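VWFA domain-containing protein (Bacteroides thetaiotaomicron, PDB 3IBS) is of unknown function but carries a von Willebrand factor type A domain that binds magnesium, part of a longer protein predicted to be membrane-anchored. Local coordinates at residues Arg39-Leu44 / Ile116-Gly121; Val193-Asp196 / Ser200-Lys203; Leu100-Phe105 / Lys138-Ser143. All coordinates share one frame; numbering follows the deposited sequence.

Contact 1. Residues Arg39-Leu44 / Ile116-Gly121; sequences RLISRL and IVITDG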
ATOM      1  N   ARG A  39       5.220   2.777 -21.344  1.00 13.71           N
ATOM      2  CA  ARG A  39       6.256   1.924 -21.885  1.00 14.04           C
ATOM      3  C   ARG A  39       5.703   0.990 -22.951  1.00 14.42           C
ATOM      4  O   ARG A  39       6.373   0.762 -23.967  1.00 15.19           O
ATOM      5  CB  ARG A  39       6.944   1.148 -20.755  1.00 13.96           C
ATOM      6  CG  ARG A  39       7.729   2.100 -19.853  1.00 14.37           C
ATOM      7  CD  ARG A  39       8.421   1.339 -18.746  1.00 14.25           C
ATOM      8  NE  ARG A  39       9.143   2.273 -17.901  1.00 15.02           N
ATOM      9  CZ  ARG A  39       9.892   1.921 -16.865  1.00 14.51           C
ATOM     10  NH1 ARG A  39      10.013   0.639 -16.522  1.00 13.58           N
ATOM     11  NH2 ARG A  39      10.500   2.865 -16.174  1.00 14.70           N
ATOM     12  N   LEU A  40       4.481   0.485 -22.739  1.00 13.81           N
ATOM     13  CA  LEU A  40       3.800  -0.347 -23.731  1.00 14.62           C
ATOM     14  C   LEU A  40       3.494   0.455 -25.006  1.00 13.75           C
ATOM     15  O   LEU A  40       3.669  -0.053 -26.114  1.00 12.33           O
ATOM     16  CB  LEU A  40       2.484  -0.917 -23.170  1.00 15.42           C
ATOM     17  CG  LEU A  40       1.637  -1.849 -24.068  1.00 18.45           C
ATOM     18  CD1 LEU A  40       0.784  -2.786 -23.189  1.00 20.07           C
ATOM     19  CD2 LEU A  40       0.728  -1.100 -25.048  1.00 19.17           C
ATOM     20  N   ILE A  41       3.010   1.690 -24.834  1.00 12.77           N
ATOM     21  CA  ILE A  41       2.679   2.539 -25.985  1.00 12.76           C
ATOM     22  C   ILE A  41       3.922   2.860 -26.830  1.00 12.44           C
ATOM     23  O   ILE A  41       3.882   2.849 -28.057  1.00 12.45           O
ATOM     24  CB  ILE A  41       1.997   3.842 -25.544  1.00 12.06           C
ATOM     25  CG1 ILE A  41       0.602   3.539 -24.947  1.00 12.87           C
ATOM     26  CG2 ILE A  41       1.878   4.827 -26.742  1.00 13.14           C
ATOM     27  CD1 ILE A  41       0.082   4.676 -24.050  1.00  8.85           C
ATOM     28  N   SER A  42       5.013   3.167 -26.145  1.00 12.90           N
ATOM     29  CA  SER A  42       6.278   3.435 -26.806  1.00 13.83           C
ATOM     30  C   SER A  42       6.673   2.244 -27.679  1.00 13.20           C
ATOM     31  O   SER A  42       7.076   2.429 -28.819  1.00 13.47           O
ATOM     32  CB  SER A  42       7.368   3.782 -25.782  1.00 13.70           C
ATOM     33  OG  SER A  42       8.582   4.066 -26.451  1.00 16.03           O
ATOM     34  N   ARG A  43       6.497   1.029 -27.174  1.00 12.89           N
ATOM     35  CA  ARG A  43       6.855  -0.163 -27.952  1.00 13.37           C
ATOM     36  C   ARG A  43       5.842  -0.446 -29.078  1.00 13.58           C
ATOM     37  O   ARG A  43       6.214  -0.908 -30.154  1.00 13.49           O
ATOM     38  CB  ARG A  43       7.044  -1.389 -27.023  1.00 13.73           C
ATOM     39  CG  ARG A  43       8.286  -1.275 -26.122  1.00 13.94           C
ATOM     40  CD  ARG A  43       8.238  -2.188 -24.870  1.00 15.11           C
ATOM     41  NE  ARG A  43       9.539  -2.204 -24.190  1.00 16.78           N
ATOM     42  CZ  ARG A  43      10.015  -1.220 -23.424  1.00 19.58           C
ATOM     43  NH1 ARG A  43       9.296  -0.111 -23.213  1.00 20.03           N
ATOM     44  NH2 ARG A  43      11.213  -1.342 -22.851  1.00 18.84           N
ATOM     45  N   LEU A  44       4.571  -0.136 -28.829  1.00 13.38           N
ATOM     46  CA  LEU A  44       3.552  -0.193 -29.848  1.00 14.03           C
ATOM     47  C   LEU A  44       3.942   0.722 -31.039  1.00 14.03           C
ATOM     48  O   LEU A  44       3.906   0.300 -32.196  1.00 14.08           O
ATOM     49  CB  LEU A  44       2.199   0.212 -29.238  1.00 14.59           C
ATOM     50  CG  LEU A  44       0.930   0.175 -30.096  1.00 17.38           C
ATOM     51  CD1 LEU A  44      -0.341   0.095 -29.202  1.00 17.35           C
ATOM     52  CD2 LEU A  44       0.880   1.380 -31.049  1.00 19.06           C
ATOM     53  N   ILE A 116      -7.509   2.223 -29.025  1.00 13.64           N
ATOM     54  CA  ILE A 116      -6.966   1.341 -27.985  1.00 13.59           C
ATOM     55  C   ILE A 116      -7.094   2.047 -26.661  1.00 13.18           C
ATOM     56  O   ILE A 116      -6.380   3.023 -26.418  1.00 13.25           O
ATOM     57  CB  ILE A 116      -5.500   0.973 -28.245  1.00 14.42           C
ATOM     58  CG1 ILE A 116      -5.385   0.226 -29.575  1.00 15.38           C
ATOM     59  CG2 ILE A 116      -4.940   0.099 -27.102  1.00 13.94           C
ATOM     60  CD1 ILE A 116      -3.990   0.093 -29.990  1.00 19.36           C
ATOM     61  N   VAL A 117      -8.051   1.582 -25.843  1.00 11.88           N
ATOM     62  CA  VAL A 117      -8.320   2.150 -24.537  1.00 11.44           C
ATOM     63  C   VAL A 117      -7.430   1.420 -23.546  1.00 11.47           C
ATOM     64  O   VAL A 117      -7.409   0.180 -23.509  1.00 10.59           O
ATOM     65  CB  VAL A 117      -9.824   1.960 -24.118  1.00 11.91           C
ATOM     66  CG1 VAL A 117     -10.120   2.635 -22.770  1.00 10.11           C
ATOM     67  CG2 VAL A 117     -10.753   2.513 -25.196  1.00 11.76           C
ATOM     68  N   ILE A 118      -6.660   2.182 -22.780  1.00 11.41           N
ATOM     69  CA  ILE A 118      -5.806   1.608 -21.741  1.00 11.42           C
ATOM     70  C   ILE A 118      -6.228   2.138 -20.368  1.00 11.84           C
ATOM     71  O   ILE A 118      -6.105   3.337 -20.090  1.00 12.56           O
ATOM     72  CB  ILE A 118      -4.333   1.933 -21.987  1.00 11.38           C
ATOM     73  CG1 ILE A 118      -3.942   1.484 -23.412  1.00 13.21           C
ATOM     74  CG2 ILE A 118      -3.465   1.266 -20.928  1.00  8.35           C
ATOM     75  CD1 ILE A 118      -2.453   1.883 -23.876  1.00 10.66           C
ATOM     76  N   THR A 119      -6.739   1.260 -19.512  1.00 12.09           N
ATOM     77  CA  THR A 119      -7.442   1.732 -18.305  1.00 11.94           C
ATOM     78  C   THR A 119      -7.540   0.617 -17.254  1.00 12.19           C
ATOM     79  O   THR A 119      -7.351  -0.547 -17.569  1.00 11.35           O
ATOM     80  CB  THR A 119      -8.877   2.250 -18.682  1.00 11.74           C
ATOM     81  OG1 THR A 119      -9.548   2.799 -17.533  1.00 12.22           O
ATOM     82  CG2 THR A 119      -9.729   1.112 -19.302  1.00 11.31           C
ATOM     83  N   ASP A 120      -7.845   0.975 -16.005  1.00 12.23           N
ATOM     84  CA  ASP A 120      -8.268  -0.047 -15.040  1.00 13.22           C
ATOM     85  C   ASP A 120      -9.800  -0.255 -15.095  1.00 13.58           C
ATOM     86  O   ASP A 120     -10.340  -1.111 -14.372  1.00 13.91           O
ATOM     87  CB  ASP A 120      -7.766   0.286 -13.627  1.00 12.78           C
ATOM     88  CG  ASP A 120      -8.164   1.682 -13.191  1.00 14.53           C
ATOM     89  OD1 ASP A 120      -9.268   2.130 -13.592  1.00 14.07           O
ATOM     90  OD2 ASP A 120      -7.370   2.342 -12.484  1.00 13.73           O
ATOM     91  N   GLY A 121     -10.492   0.513 -15.959  1.00 14.04           N
ATOM     92  CA  GLY A 121     -11.950   0.342 -16.183  1.00 14.18           C
ATOM     93  C   GLY A 121     -12.812   0.529 -14.929  1.00 15.42           C
ATOM     94  O   GLY A 121     -13.983   0.074 -14.858  1.00 15.15           O
TER

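Contact 2. Residues Val193-Asp196 / Ser200-Lys203; sequences VRVD and SAQK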
ATOM      1  N   VAL A 193      -7.157  -7.489 -23.472  1.00 16.12           N
ATOM      2  CA  VAL A 193      -6.018  -8.176 -22.891  1.00 16.31           C
ATOM      3  C   VAL A 193      -5.657  -7.506 -21.576  1.00 16.61           C
ATOM      4  O   VAL A 193      -5.753  -6.261 -21.438  1.00 16.50           O
ATOM      5  CB  VAL A 193      -4.814  -8.313 -23.881  1.00 17.47           C
ATOM      6  CG1 VAL A 193      -4.331  -6.955 -24.392  1.00 16.98           C
ATOM      7  CG2 VAL A 193      -3.641  -9.146 -23.254  1.00 17.71           C
ATOM      8  N   ARG A 194      -5.304  -8.332 -20.599  1.00 15.43           N
ATOM      9  CA  ARG A 194      -4.842  -7.824 -19.332  1.00 16.13           C
ATOM     10  C   ARG A 194      -3.357  -7.515 -19.419  1.00 16.18           C
ATOM     11  O   ARG A 194      -2.555  -8.305 -19.928  1.00 15.37           O
ATOM     12  CB  ARG A 194      -5.107  -8.816 -18.195  1.00 16.11           C
ATOM     13  CG  ARG A 194      -4.871  -8.221 -16.797  1.00 17.79           C
ATOM     14  CD  ARG A 194      -4.986  -9.297 -15.748  1.00 22.62           C
ATOM     15  NE  ARG A 194      -4.653  -8.830 -14.400  1.00 26.96           N
ATOM     16  CZ  ARG A 194      -3.565  -9.196 -13.715  1.00 29.23           C
ATOM     17  NH1 ARG A 194      -2.660 -10.011 -14.261  1.00 30.65           N
ATOM     18  NH2 ARG A 194      -3.364  -8.730 -12.485  1.00 27.27           N
ATOM     19  N   VAL A 195      -2.991  -6.355 -18.908  1.00 16.60           N
ATOM     20  CA  VAL A 195      -1.606  -5.977 -18.886  1.00 17.80           C
ATOM     21  C   VAL A 195      -1.041  -6.532 -17.560  1.00 19.47           C
ATOM     22  O   VAL A 195      -1.626  -6.325 -16.505  1.00 20.16           O
ATOM     23  CB  VAL A 195      -1.442  -4.447 -18.993  1.00 17.62           C
ATOM     24  CG1 VAL A 195       0.017  -4.030 -18.823  1.00 17.87           C
ATOM     25  CG2 VAL A 195      -1.991  -3.931 -20.337  1.00 15.87           C
ATOM     26  N   ASP A 196       0.040  -7.295 -17.641  1.00 20.75           N
ATOM     27  CA  ASP A 196       0.820  -7.671 -16.450  1.00 22.37           C
ATOM     28  C   ASP A 196       2.290  -7.236 -16.643  1.00 22.77           C
ATOM     29  O   ASP A 196       2.567  -6.359 -17.456  1.00 22.71           O
ATOM     30  CB  ASP A 196       0.687  -9.169 -16.160  1.00 22.62           C
ATOM     31  CG  ASP A 196       1.152 -10.039 -17.320  1.00 24.46           C
ATOM     32  OD1 ASP A 196       1.972  -9.574 -18.151  1.00 24.88           O
ATOM     33  OD2 ASP A 196       0.693 -11.201 -17.399  1.00 26.79           O
ATOM     34  N   SER A 200       3.517  -9.364 -22.853  1.00 25.96           N
ATOM     35  CA  SER A 200       2.414 -10.091 -23.489  1.00 25.88           C
ATOM     36  C   SER A 200       1.317  -9.193 -24.069  1.00 25.27           C
ATOM     37  O   SER A 200       0.856  -9.412 -25.192  1.00 25.12           O
ATOM     38  CB  SER A 200       1.802 -11.126 -22.529  1.00 25.94           C
ATOM     39  OG  SER A 200       1.109 -10.490 -21.464  1.00 26.86           O
ATOM     40  N   ALA A 201       0.892  -8.186 -23.311  1.00 24.59           N
ATOM     41  CA  ALA A 201      -0.163  -7.297 -23.782  1.00 23.76           C
ATOM     42  C   ALA A 201       0.281  -6.499 -25.020  1.00 24.22           C
ATOM     43  O   ALA A 201      -0.475  -6.366 -25.991  1.00 23.90           O
ATOM     44  CB  ALA A 201      -0.604  -6.364 -22.656  1.00 23.39           C
ATOM     45  N   GLN A 202       1.505  -5.974 -24.980  1.00 24.29           N
ATOM     46  CA  GLN A 202       2.027  -5.167 -26.080  1.00 25.02           C
ATOM     47  C   GLN A 202       2.074  -5.985 -27.366  1.00 25.06           C
ATOM     48  O   GLN A 202       1.716  -5.494 -28.439  1.00 25.34           O
ATOM     49  CB  GLN A 202       3.417  -4.604 -25.759  1.00 24.61           C
ATOM     50  CG  GLN A 202       4.022  -3.749 -26.903  1.00 24.94           C
ATOM     51  CD  GLN A 202       4.949  -4.553 -27.797  1.00 23.66           C
ATOM     52  OE1 GLN A 202       5.815  -5.262 -27.301  1.00 24.88           O
ATOM     53  NE2 GLN A 202       4.779  -4.440 -29.116  1.00 23.13           N
ATOM     54  N   LYS A 203       2.520  -7.229 -27.251  1.00 24.97           N
ATOM     55  CA  LYS A 203       2.659  -8.064 -28.426  1.00 25.08           C
ATOM     56  C   LYS A 203       1.299  -8.499 -28.964  1.00 24.49           C
ATOM     57  O   LYS A 203       1.115  -8.561 -30.172  1.00 24.25           O
ATOM     58  CB  LYS A 203       3.543  -9.263 -28.133  1.00 25.66           C
ATOM     59  CG  LYS A 203       5.029  -8.932 -28.097  1.00 27.36           C
ATOM     60  CD  LYS A 203       5.821 -10.188 -27.879  1.00 31.18           C
ATOM     61  CE  LYS A 203       5.390 -10.849 -26.579  1.00 32.70           C
ATOM     62  NZ  LYS A 203       5.497 -12.321 -26.664  1.00 31.77           N
TER
HETATM   63  O   HOH W   1       1.452  -7.762 -20.369  1.00 21.15           O

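Contact 3. Residues Leu100-Phe105 / Lys138-Ser143; sequences LATRSF and KGIQVS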
ATOM      1  N   LEU A 100     -14.455  11.048 -28.706  1.00 13.71           N
ATOM      2  CA  LEU A 100     -13.448  11.993 -29.209  1.00 13.81           C
ATOM      3  C   LEU A 100     -12.522  11.295 -30.220  1.00 14.23           C
ATOM      4  O   LEU A 100     -12.190  11.853 -31.274  1.00 13.81           O
ATOM      5  CB  LEU A 100     -12.638  12.593 -28.050  1.00 13.95           C
ATOM      6  CG  LEU A 100     -11.480  13.565 -28.359  1.00 13.90           C
ATOM      7  CD1 LEU A 100     -11.958  14.820 -29.163  1.00 13.82           C
ATOM      8  CD2 LEU A 100     -10.775  13.974 -27.048  1.00 12.31           C
ATOM      9  N   ALA A 101     -12.110  10.068 -29.914  1.00 14.20           N
ATOM     10  CA  ALA A 101     -11.261   9.330 -30.863  1.00 14.76           C
ATOM     11  C   ALA A 101     -11.909   9.149 -32.237  1.00 14.81           C
ATOM     12  O   ALA A 101     -11.253   9.346 -33.266  1.00 13.90           O
ATOM     13  CB  ALA A 101     -10.815   7.972 -30.287  1.00 14.74           C
ATOM     14  N   THR A 102     -13.187   8.770 -32.264  1.00 15.86           N
ATOM     15  CA  THR A 102     -13.884   8.593 -33.550  1.00 16.48           C
ATOM     16  C   THR A 102     -13.925   9.874 -34.388  1.00 16.86           C
ATOM     17  O   THR A 102     -13.892   9.798 -35.610  1.00 17.32           O
ATOM     18  CB  THR A 102     -15.339   8.066 -33.393  1.00 16.77           C
ATOM     19  OG1 THR A 102     -16.195   9.151 -33.021  1.00 19.67           O
ATOM     20  CG2 THR A 102     -15.417   6.965 -32.340  1.00 15.56           C
ATOM     21  N   ARG A 103     -14.004  11.039 -33.745  1.00 16.83           N
ATOM     22  CA  ARG A 103     -13.940  12.326 -34.464  1.00 17.90           C
ATOM     23  C   ARG A 103     -12.527  12.713 -34.932  1.00 17.41           C
ATOM     24  O   ARG A 103     -12.376  13.705 -35.614  1.00 16.58           O
ATOM     25  CB  ARG A 103     -14.435  13.480 -33.576  1.00 18.75           C
ATOM     26  CG  ARG A 103     -15.855  13.362 -33.068  1.00 21.42           C
ATOM     27  CD  ARG A 103     -16.362  14.720 -32.499  1.00 23.82           C
ATOM     28  NE  ARG A 103     -15.826  15.096 -31.179  1.00 25.37           N
ATOM     29  CZ  ARG A 103     -16.190  14.547 -30.012  1.00 25.84           C
ATOM     30  NH1 ARG A 103     -17.062  13.544 -29.961  1.00 27.39           N
ATOM     31  NH2 ARG A 103     -15.663  14.987 -28.885  1.00 25.55           N
ATOM     32  N   SER A 104     -11.500  11.960 -34.538  1.00 17.03           N
ATOM     33  CA  SER A 104     -10.112  12.423 -34.673  1.00 17.60           C
ATOM     34  C   SER A 104      -9.339  11.715 -35.796  1.00 18.01           C
ATOM     35  O   SER A 104      -8.154  12.009 -36.038  1.00 17.36           O
ATOM     36  CB  SER A 104      -9.356  12.233 -33.352  1.00 16.92           C
ATOM     37  OG  SER A 104      -9.948  12.970 -32.291  1.00 17.84           O
ATOM     38  N   PHE A 105      -9.997  10.761 -36.446  1.00 17.95           N
ATOM     39  CA  PHE A 105      -9.378  10.009 -37.528  1.00 18.65           C
ATOM     40  C   PHE A 105      -9.449  10.844 -38.789  1.00 19.89           C
ATOM     41  O   PHE A 105     -10.240  11.774 -38.851  1.00 20.27           O
ATOM     42  CB  PHE A 105     -10.106   8.667 -37.713  1.00 17.88           C
ATOM     43  CG  PHE A 105      -9.841   7.669 -36.613  1.00 15.25           C
ATOM     44  CD1 PHE A 105      -8.674   6.922 -36.607  1.00 12.98           C
ATOM     45  CD2 PHE A 105     -10.781   7.442 -35.616  1.00 13.00           C
ATOM     46  CE1 PHE A 105      -8.421   5.974 -35.612  1.00 12.48           C
ATOM     47  CE2 PHE A 105     -10.540   6.514 -34.594  1.00 14.46           C
ATOM     48  CZ  PHE A 105      -9.361   5.770 -34.591  1.00 13.45           C
ATOM     49  N   LYS A 138     -18.872   2.474 -37.496  1.00 17.22           N
ATOM     50  CA  LYS A 138     -18.117   3.310 -38.433  1.00 17.91           C
ATOM     51  C   LYS A 138     -16.875   2.585 -38.942  1.00 17.77           C
ATOM     52  O   LYS A 138     -16.025   3.194 -39.579  1.00 18.15           O
ATOM     53  CB  LYS A 138     -17.699   4.623 -37.769  1.00 18.39           C
ATOM     54  CG  LYS A 138     -18.803   5.663 -37.627  1.00 20.42           C
ATOM     55  CD  LYS A 138     -18.603   6.420 -36.308  1.00 22.91           C
ATOM     56  CE  LYS A 138     -19.138   7.851 -36.341  1.00 24.52           C
ATOM     57  NZ  LYS A 138     -20.506   7.978 -36.908  1.00 26.24           N
ATOM     58  N   GLY A 139     -16.776   1.290 -38.659  1.00 17.36           N
ATOM     59  CA  GLY A 139     -15.632   0.488 -39.078  1.00 17.08           C
ATOM     60  C   GLY A 139     -14.381   0.642 -38.216  1.00 16.86           C
ATOM     61  O   GLY A 139     -13.297   0.238 -38.626  1.00 17.28           O
ATOM     62  N   ILE A 140     -14.518   1.233 -37.029  1.00 16.16           N
ATOM     63  CA  ILE A 140     -13.374   1.409 -36.124  1.00 15.24           C
ATOM     64  C   ILE A 140     -13.381   0.291 -35.071  1.00 15.19           C
ATOM     65  O   ILE A 140     -14.401   0.051 -34.452  1.00 15.29           O
ATOM     66  CB  ILE A 140     -13.422   2.791 -35.425  1.00 15.45           C
ATOM     67  CG1 ILE A 140     -13.302   3.920 -36.460  1.00 14.39           C
ATOM     68  CG2 ILE A 140     -12.294   2.912 -34.379  1.00 14.92           C
ATOM     69  CD1 ILE A 140     -13.973   5.234 -36.025  1.00 15.07           C
ATOM     70  N   GLN A 141     -12.265  -0.407 -34.880  1.00 14.19           N
ATOM     71  CA  GLN A 141     -12.242  -1.468 -33.887  1.00 13.84           C
ATOM     72  C   GLN A 141     -11.701  -0.972 -32.563  1.00 12.88           C
ATOM     73  O   GLN A 141     -10.576  -0.464 -32.498  1.00 11.54           O
ATOM     74  CB  GLN A 141     -11.452  -2.682 -34.378  1.00 14.49           C
ATOM     75  CG  GLN A 141     -12.141  -3.377 -35.567  1.00 18.05           C
ATOM     76  CD  GLN A 141     -11.314  -4.532 -36.117  1.00 22.45           C
ATOM     77  OE1 GLN A 141     -10.648  -4.400 -37.145  1.00 24.82           O
ATOM     78  NE2 GLN A 141     -11.344  -5.662 -35.423  1.00 23.76           N
ATOM     79  N   VAL A 142     -12.506  -1.130 -31.512  1.00 11.23           N
ATOM     80  CA  VAL A 142     -12.125  -0.665 -30.191  1.00 10.14           C
ATOM     81  C   VAL A 142     -11.589  -1.824 -29.350  1.00  9.96           C
ATOM     82  O   VAL A 142     -12.318  -2.789 -29.050  1.00 10.16           O
ATOM     83  CB  VAL A 142     -13.280   0.078 -29.469  1.00 10.15           C
ATOM     84  CG1 VAL A 142     -12.792   0.702 -28.143  1.00 10.13           C
ATOM     85  CG2 VAL A 142     -13.866   1.171 -30.366  1.00  9.94           C
ATOM     86  N   SER A 143     -10.318  -1.719 -28.973  1.00  8.85           N
ATOM     87  CA  SER A 143      -9.673  -2.685 -28.074  1.00  8.80           C
ATOM     88  C   SER A 143      -9.420  -2.076 -26.706  1.00  9.21           C
ATOM     89  O   SER A 143      -9.343  -0.854 -26.578  1.00  9.11           O
ATOM     90  CB  SER A 143      -8.344  -3.220 -28.650  1.00  8.25           C
ATOM     91  OG  SER A 143      -8.588  -4.050 -29.775  1.00  8.94           O
TER

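Contact 1. Residues Arg39-Leu44 / Ile116-Gly121
In the alpha/beta core of the von Willebrand factor type A domain, Ile41 and Leu44 of helix 33-46 pack on Ile118 and Ile116 of the inner strand 113-119. The contact is wholly apolar. Ile41 and Ile118 cross obliquely: the methyl CD1 of Ile118 lies against the middle of the Ile41 branch, 3.6 Å from Ile41 CG1, and its other neighbour is the Ile41 terminal methyl. In Ile118, CG1 is anti to the carbonyl carbon (chi1 -54°), which turns this longer branch toward the helix. One helical turn on, Leu44 and Ile116 meet tip to tip, with Leu44 CD1 3.7 Å from Ile116 CD1. At the end of the strand, Thr119 OG1 accepts from Gly121 N (2.9 Å) in an ST turn and also bonds to Asp19, while Asp120, a magnesium-site residue that does not bind the ion in this chain, is held through OD2 by Ser23 OG and a salt bridge to Arg33. The four apolar side chains are buried. Strand 13-19 lies beside them through Ile16 and Val14, strand 140-147 through Leu145 and Val147, and helices 72-80 and 200-214 close in with Leu79 on Ile41 and with Ile205 and Ile209 on Ile116.

Contact 2. Residues Val193-Asp196 / Ser200-Lys203
Ala201, in the first turn of helix 200-214, sets its single methyl against strand 191-195 and has more surface buried here than any other residue of the two segments. Its closest neighbour is Val195, whose CG2 lies 3.6 Å from Ala201 CB; the carbonyl oxygen of Arg194 also borders the methyl. Val193 comes at the same alanine from further back along the strand. Its chi1 of 58° puts CG1 between the backbone N and the carbonyl carbon, and both branches then reach the alanine: CG1 approaches Ala201 CB at 4.2 Å, while CG2 rests 4.0 Å from Ala201 CA. With 5.3 Å between Val195 CA and Ala201 CA, the alanine methyl alone spans to the strand. This is the turn from the last strand of the domain's main sheet into its C-terminal helix, and strand 191-195 is the sheet's outermost strand on that side, paired to strand 140-147 through bonds of Val193 and Val195. A water bridges the two ends of the turn, accepting from Asp196 N at 3.1 Å and from Ala201 N at 3.0 Å; it thus takes up an N-H at the beginning of the helix. Ser200 brings its hydroxyl toward Asp196. With chi1 at 69°, its OG lies 3.5 Å from Asp196 OD1, and both groups are hydrogen-bonded to the intervening Ser198, whose OG meets Asp196 OD1 and Ser200 OG. Ser198 therefore ties carboxylate and hydroxyl together from within the turn. On the inner side, Leu40 of helix 33-46 packs on Ala201, and Lys36 of the same helix on Val195.

Contact 3. Residues Leu100-Phe105 / Lys138-Ser143
Where helix 94-102 runs out, Thr102 comes nearest to Ile140 at the start of strand 140-147, with 7.6 Å between their CA atoms, and the chain then carries Phe105 round toward the same isoleucine. Ile140 has the largest share of the buried surface. Its methyl CD1 is 3.9 Å from Phe105 CD2 and about as far from CE2, and its other branch, CG2, approaches CE2 at 4.0 Å, so two methyls lie along one side of the ring at a slant. The same CD1 also reaches Thr102, 4.1 Å from Thr102 CB. CG anti to the carbonyl carbon (chi1 -72°) swings the Phe105 ring back to the helix end, with Thr102 CA at its edge, in plane. Replacing Phe105 with an alanine would probably open a gap beside both Ile140 methyls and next to Ile15 and Ile115, which Phe105 also touches. The bend between Thr102 and Phe105 is fastened by Ser104: its OG donates to Leu100 O at 2.7 Å from above the carbonyl plane, and its backbone N bonds to Ala101 O. Thr102 OG1 turns back to its own helix and bonds to Asn99 O. On the strand side, helix 128-136 closes in a Schellman motif with Gly139, its phi positive, at C-prime; the chain passes directly into Ile140, and Ala135 of that helix touches both Thr102 and Ile140. Strands 113-119 and 140-147, parallel neighbours joined through helix 128-136, form a beta-alpha-beta crossover, the recurring unit of the Rossmann-like von Willebrand factor type A fold, and helix 94-102 packs alongside it.

Overall arrangement
All three contacts rest on the same mixed sheet. Contacts 1 and 2 share one of its faces, with centres about 9 Å apart, and touch through helices 33-46 and 200-214: Leu40 CD1 packs 3.9 Å from Ala201 CB, and Leu40 CG is 3.7 Å from Gln202 CB. Contact 3 lies on the other face, its centre about 16 Å from that of contact 1; Val117 N and Ser143 O, 2.9 Å apart, link their neighbouring strands. Contacts 2 and 3 do not touch. Contact 1 is linked to the metal site through its strand, which runs on to Asp120, although the Ile118 side chain is still about 12 Å from the magnesium ion bound by Ser21 and Ser23.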